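Hypothetical protein (Pseudomonas aeruginosa, PDB 2H9F) probably isomerises methylaconitate, as a member of the PrpF family of methylaconitate isomerases. Local coordinates at residues 39-51 and 60-74. Numbering follows the deposited sequence.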
loop_
_atom_site.group_PDB
_atom_site.type_symbol
_atom_site.label_atom_id
_atom_site.label_comp_id
_atom_site.label_asym_id
_atom_site.label_seq_id
_atom_site.Cartn_x
_atom_site.Cartn_y
_atom_site.Cartn_z
ATOM N N GLU A 39 19.404 -16.020 -8.882
ATOM C CA GLU A 39 18.688 -15.062 -9.697
ATOM C C GLU A 39 17.215 -15.464 -9.903
ATOM O O GLU A 39 16.356 -14.608 -9.800
ATOM C CB GLU A 39 19.465 -14.848 -11.013
ATOM C CG GLU A 39 18.820 -13.894 -12.082
ATOM C CD GLU A 39 18.844 -12.363 -11.757
ATOM O OE1 GLU A 39 19.702 -11.921 -10.919
ATOM O OE2 GLU A 39 17.985 -11.628 -12.360
ATOM N N ALA A 40 16.898 -16.748 -10.114
ATOM C CA ALA A 40 15.500 -17.161 -10.318
ATOM C C ALA A 40 14.664 -16.801 -9.114
ATOM O O ALA A 40 13.540 -16.298 -9.218
ATOM C CB ALA A 40 15.419 -18.634 -10.597
ATOM N N ARG A 41 15.196 -17.070 -7.932
ATOM C CA ARG A 41 14.440 -16.832 -6.705
ATOM C C ARG A 41 14.141 -15.328 -6.544
ATOM O O ARG A 41 13.032 -14.897 -6.197
ATOM C CB ARG A 41 15.247 -17.362 -5.498
ATOM C CG ARG A 41 14.565 -17.024 -4.194
ATOM C CD ARG A 41 15.360 -17.459 -2.987
ATOM N NE ARG A 41 15.253 -18.893 -2.817
ATOM C CZ ARG A 41 15.910 -19.596 -1.898
ATOM N NH1 ARG A 41 16.699 -19.001 -1.003
ATOM N NH2 ARG A 41 15.715 -20.899 -1.844
ATOM N N ASP A 42 15.167 -14.536 -6.775
ATOM C CA ASP A 42 15.118 -13.072 -6.642
ATOM C C ASP A 42 14.075 -12.543 -7.613
ATOM O O ASP A 42 13.159 -11.813 -7.200
ATOM C CB ASP A 42 16.546 -12.503 -6.913
ATOM C CG ASP A 42 17.481 -12.623 -5.692
ATOM O OD1 ASP A 42 17.139 -13.342 -4.731
ATOM O OD2 ASP A 42 18.573 -12.002 -5.722
ATOM N N ARG A 43 14.143 -12.987 -8.876
ATOM C CA ARG A 43 13.162 -12.615 -9.925
ATOM C C ARG A 43 11.746 -12.997 -9.516
ATOM O O ARG A 43 10.764 -12.201 -9.668
ATOM C CB ARG A 43 13.503 -13.333 -11.253
ATOM C CG ARG A 43 14.865 -13.036 -11.843
ATOM C CD ARG A 43 15.022 -13.491 -13.321
ATOM N NE ARG A 43 15.127 -14.948 -13.512
ATOM C CZ ARG A 43 16.252 -15.589 -13.840
ATOM N NH1 ARG A 43 17.379 -14.919 -14.008
ATOM N NH2 ARG A 43 16.271 -16.905 -13.982
ATOM N N LEU A 44 11.612 -14.218 -8.982
ATOM C CA LEU A 44 10.298 -14.689 -8.582
ATOM C C LEU A 44 9.685 -13.721 -7.571
ATOM O O LEU A 44 8.556 -13.264 -7.740
ATOM C CB LEU A 44 10.326 -16.114 -8.013
ATOM C CG LEU A 44 8.959 -16.550 -7.423
ATOM C CD1 LEU A 44 7.911 -16.646 -8.498
ATOM C CD2 LEU A 44 9.068 -17.882 -6.640
ATOM N N PHE A 45 10.454 -13.391 -6.538
ATOM C CA PHE A 45 9.960 -12.557 -5.461
ATOM C C PHE A 45 9.716 -11.101 -5.873
ATOM O O PHE A 45 8.730 -10.469 -5.470
ATOM C CB PHE A 45 10.902 -12.678 -4.275
ATOM C CG PHE A 45 10.841 -14.027 -3.583
ATOM C CD1 PHE A 45 9.856 -14.951 -3.886
ATOM C CD2 PHE A 45 11.705 -14.316 -2.557
ATOM C CE1 PHE A 45 9.808 -16.155 -3.263
ATOM C CE2 PHE A 45 11.616 -15.502 -1.894
ATOM C CZ PHE A 45 10.699 -16.444 -2.274
HETATM N N MSE A 46 10.592 -10.589 -6.721
HETATM C CA MSE A 46 10.352 -9.289 -7.388
HETATM C C MSE A 46 8.979 -9.336 -8.036
HETATM O O MSE A 46 8.048 -8.487 -7.784
HETATM C CB MSE A 46 11.496 -9.017 -8.444
HETATM C CG MSE A 46 12.745 -8.529 -7.872
HETATM SE SE MSE A 46 13.915 -8.330 -9.375
HETATM C CE MSE A 46 15.690 -9.007 -8.741
ATOM N N ARG A 47 8.700 -10.419 -8.739
ATOM C CA ARG A 47 7.467 -10.457 -9.526
ATOM C C ARG A 47 6.238 -10.660 -8.623
ATOM O O ARG A 47 5.161 -10.051 -8.847
ATOM C CB ARG A 47 7.607 -11.506 -10.651
ATOM C CG ARG A 47 6.560 -11.397 -11.773
ATOM C CD ARG A 47 6.767 -10.231 -12.785
ATOM N NE ARG A 47 5.414 -9.814 -13.117
ATOM C CZ ARG A 47 4.799 -9.850 -14.298
ATOM N NH1 ARG A 47 5.395 -10.164 -15.457
ATOM N NH2 ARG A 47 3.521 -9.481 -14.298
ATOM N N VAL A 48 6.396 -11.467 -7.573
ATOM C CA VAL A 48 5.260 -11.659 -6.616
ATOM C C VAL A 48 4.873 -10.344 -6.006
ATOM O O VAL A 48 3.655 -10.027 -5.814
ATOM C CB VAL A 48 5.652 -12.694 -5.510
ATOM C CG1 VAL A 48 4.763 -12.622 -4.295
ATOM C CG2 VAL A 48 5.637 -14.105 -6.120
ATOM N N ILE A 49 5.899 -9.607 -5.595
ATOM C CA ILE A 49 5.738 -8.289 -4.979
ATOM C C ILE A 49 5.237 -7.180 -5.902
ATOM O O ILE A 49 4.398 -6.342 -5.481
ATOM C CB ILE A 49 7.013 -7.839 -4.245
ATOM C CG1 ILE A 49 7.182 -8.692 -2.970
ATOM C CG2 ILE A 49 6.958 -6.357 -3.870
ATOM C CD1 ILE A 49 5.972 -8.677 -2.017
ATOM N N GLY A 50 5.638 -7.262 -7.159
ATOM C CA GLY A 50 5.214 -6.317 -8.191
ATOM C C GLY A 50 6.297 -5.304 -8.533
ATOM O O GLY A 50 5.983 -4.195 -8.996
ATOM N N SER A 51 7.543 -5.702 -8.295
ATOM C CA SER A 51 8.720 -4.878 -8.521
ATOM C C SER A 51 9.513 -5.429 -9.692
ATOM O O SER A 51 9.344 -6.582 -10.088
ATOM C CB SER A 51 9.630 -4.893 -7.270
ATOM O OG SER A 51 9.025 -4.252 -6.169
ATOM N N ASP A 60 0.493 -3.979 -9.410
ATOM C CA ASP A 60 0.544 -5.243 -10.116
ATOM C C ASP A 60 1.322 -6.305 -9.338
ATOM O O ASP A 60 2.079 -7.060 -9.902
ATOM C CB ASP A 60 1.167 -5.022 -11.477
ATOM C CG ASP A 60 0.774 -6.083 -12.496
ATOM O OD1 ASP A 60 -0.192 -6.843 -12.315
ATOM O OD2 ASP A 60 1.435 -6.165 -13.517
ATOM N N GLY A 61 1.099 -6.340 -8.032
ATOM C CA GLY A 61 1.664 -7.373 -7.210
ATOM C C GLY A 61 1.200 -7.336 -5.795
ATOM O O GLY A 61 0.197 -6.646 -5.434
HETATM N N MSE A 62 1.849 -8.176 -4.983
HETATM C CA MSE A 62 1.377 -8.394 -3.609
HETATM C C MSE A 62 1.880 -7.277 -2.682
HETATM O O MSE A 62 1.351 -7.089 -1.568
HETATM C CB MSE A 62 1.796 -9.770 -3.076
HETATM C CG MSE A 62 1.165 -10.978 -3.859
HETATM SE SE MSE A 62 -0.811 -10.797 -3.574
HETATM C CE MSE A 62 -0.888 -10.751 -1.630
ATOM N N GLY A 63 2.884 -6.529 -3.146
ATOM C CA GLY A 63 3.457 -5.433 -2.380
ATOM C C GLY A 63 2.445 -4.342 -2.064
ATOM O O GLY A 63 1.348 -4.253 -2.650
ATOM N N GLY A 64 2.798 -3.511 -1.092
ATOM C CA GLY A 64 1.989 -2.335 -0.759
ATOM C C GLY A 64 2.776 -1.042 -0.940
ATOM O O GLY A 64 2.393 -0.018 -0.421
ATOM N N ALA A 65 3.866 -1.104 -1.696
ATOM C CA ALA A 65 4.697 0.055 -2.027
ATOM C C ALA A 65 5.284 0.808 -0.812
ATOM O O ALA A 65 5.598 1.996 -0.911
ATOM C CB ALA A 65 3.960 1.019 -3.006
ATOM N N THR A 66 5.447 0.110 0.311
ATOM C CA THR A 66 6.219 0.605 1.452
ATOM C C THR A 66 7.240 -0.430 1.898
ATOM O O THR A 66 7.147 -1.610 1.551
ATOM C CB THR A 66 5.340 0.951 2.630
ATOM O OG1 THR A 66 4.841 -0.252 3.215
ATOM C CG2 THR A 66 4.214 1.871 2.184
ATOM N N SER A 67 8.235 -0.014 2.667
ATOM C CA SER A 67 9.247 -0.994 3.072
ATOM C C SER A 67 8.598 -2.062 3.944
ATOM O O SER A 67 8.946 -3.228 3.835
ATOM C CB SER A 67 10.456 -0.353 3.731
ATOM O OG SER A 67 10.019 0.381 4.820
ATOM N N SER A 68 7.576 -1.678 4.719
ATOM C CA SER A 68 6.855 -2.598 5.568
ATOM C C SER A 68 6.015 -3.646 4.853
ATOM O O SER A 68 5.489 -4.585 5.500
ATOM C CB SER A 68 5.914 -1.793 6.446
ATOM O OG SER A 68 6.702 -1.146 7.420
ATOM N N THR A 69 5.831 -3.456 3.552
ATOM C CA THR A 69 4.922 -4.285 2.780
ATOM C C THR A 69 5.576 -4.729 1.506
ATOM O O THR A 69 4.895 -4.943 0.515
ATOM C CB THR A 69 3.625 -3.530 2.400
ATOM O OG1 THR A 69 3.971 -2.351 1.649
ATOM C CG2 THR A 69 2.823 -3.163 3.605
ATOM N N SER A 70 6.896 -4.868 1.503
ATOM C CA SER A 70 7.593 -5.287 0.318
ATOM C C SER A 70 8.590 -6.385 0.684
ATOM O O SER A 70 9.792 -6.270 0.512
ATOM C CB SER A 70 8.220 -4.088 -0.383
ATOM O OG SER A 70 8.928 -4.512 -1.540
ATOM N N LYS A 71 8.026 -7.474 1.183
ATOM C CA LYS A 71 8.778 -8.517 1.832
ATOM C C LYS A 71 8.299 -9.935 1.478
ATOM O O LYS A 71 7.127 -10.214 1.485
ATOM C CB LYS A 71 8.662 -8.334 3.376
ATOM C CG LYS A 71 9.133 -7.007 3.936
ATOM C CD LYS A 71 8.989 -6.989 5.481
ATOM C CE LYS A 71 9.147 -5.600 6.127
ATOM N NZ LYS A 71 10.512 -5.168 6.306
ATOM N N CYS A 72 9.243 -10.836 1.280
ATOM C CA CYS A 72 8.968 -12.251 1.062
ATOM C C CYS A 72 9.782 -13.084 2.067
ATOM O O CYS A 72 10.932 -12.732 2.401
ATOM C CB CYS A 72 9.372 -12.638 -0.343
ATOM S SG CYS A 72 8.168 -12.088 -1.604
ATOM N N VAL A 73 9.212 -14.204 2.500
ATOM C CA VAL A 73 9.852 -15.076 3.496
ATOM C C VAL A 73 9.774 -16.525 3.041
ATOM O O VAL A 73 8.726 -16.961 2.553
ATOM C CB VAL A 73 9.157 -14.925 4.858
ATOM C CG1 VAL A 73 9.598 -16.029 5.886
ATOM C CG2 VAL A 73 9.394 -13.525 5.426
ATOM N N ILE A 74 10.912 -17.225 3.134
ATOM C CA ILE A 74 11.015 -18.693 2.968
ATOM C C ILE A 74 11.278 -19.352 4.345
ATOM O O ILE A 74 12.178 -18.934 5.076
ATOM C CB ILE A 74 12.166 -19.111 2.011
ATOM C CG1 ILE A 74 12.013 -18.426 0.637
ATOM C CG2 ILE A 74 12.165 -20.666 1.851
ATOM C CD1 ILE A 74 13.248 -18.575 -0.275
HETATM O O HOH W 1 3.412 -3.238 -9.514
#
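Val48 O accepts a hydrogen bond from Met62 N at 2.7 Å, and one residue further on Ile49 O accepts one from Gly63 N at 2.8 Å; Gly63 N lies on a lone pair of Ile49 O, in the carbonyl plane. These two carbonyls of the last helical turn are thus taken up by the loop that leads back to the strand. The helix ends in a Schellman motif with Gly50, at positive phi, as its C' residue, and Met46 O accepts from both Gly50 N and Ser51 N. Neither Gly50 nor Gly61 has a side chain, and their CA atoms come to 3.8 Å. A water links Gly50 O to Asp60 N. The salt bridge from Arg47 NH2 to Asp60 OD2 is long, 4.0 Å, with guanidinium and carboxylate planes 58° apart; Asp60 OD1 is held more strongly by Arg16 and Arg382 of the second subunit, whose Phe170 meets Arg47 in a cation-pi contact.

From Ile49 back to Arg41 the contact is largely apolar. Cys72 CB lies over one face of the Phe45 ring, 3.6 Å from CD2. With SG anti to the carbonyl carbon (chi1 -77°), the sulfur is carried toward the ring, oblique to it in a sulfur-aromatic contact, and on to Ile49 CG1 at 3.8 Å. Ile74 CG1 meets the same ring at its edge, and Ile74 CD1 sits over the centre of the Arg41 guanidinium, whose NE is hydrogen-bonded to Cys34 O. The axes of helix 39-49 and residues 71-74 approach to 8.9 Å, their directions 132° apart; strand 20-26 contributes Phe25 beside Phe45, strand 85-92 touches Arg41 and Ile49, and strand 388-392 packs Val391 against Leu44 and Val48.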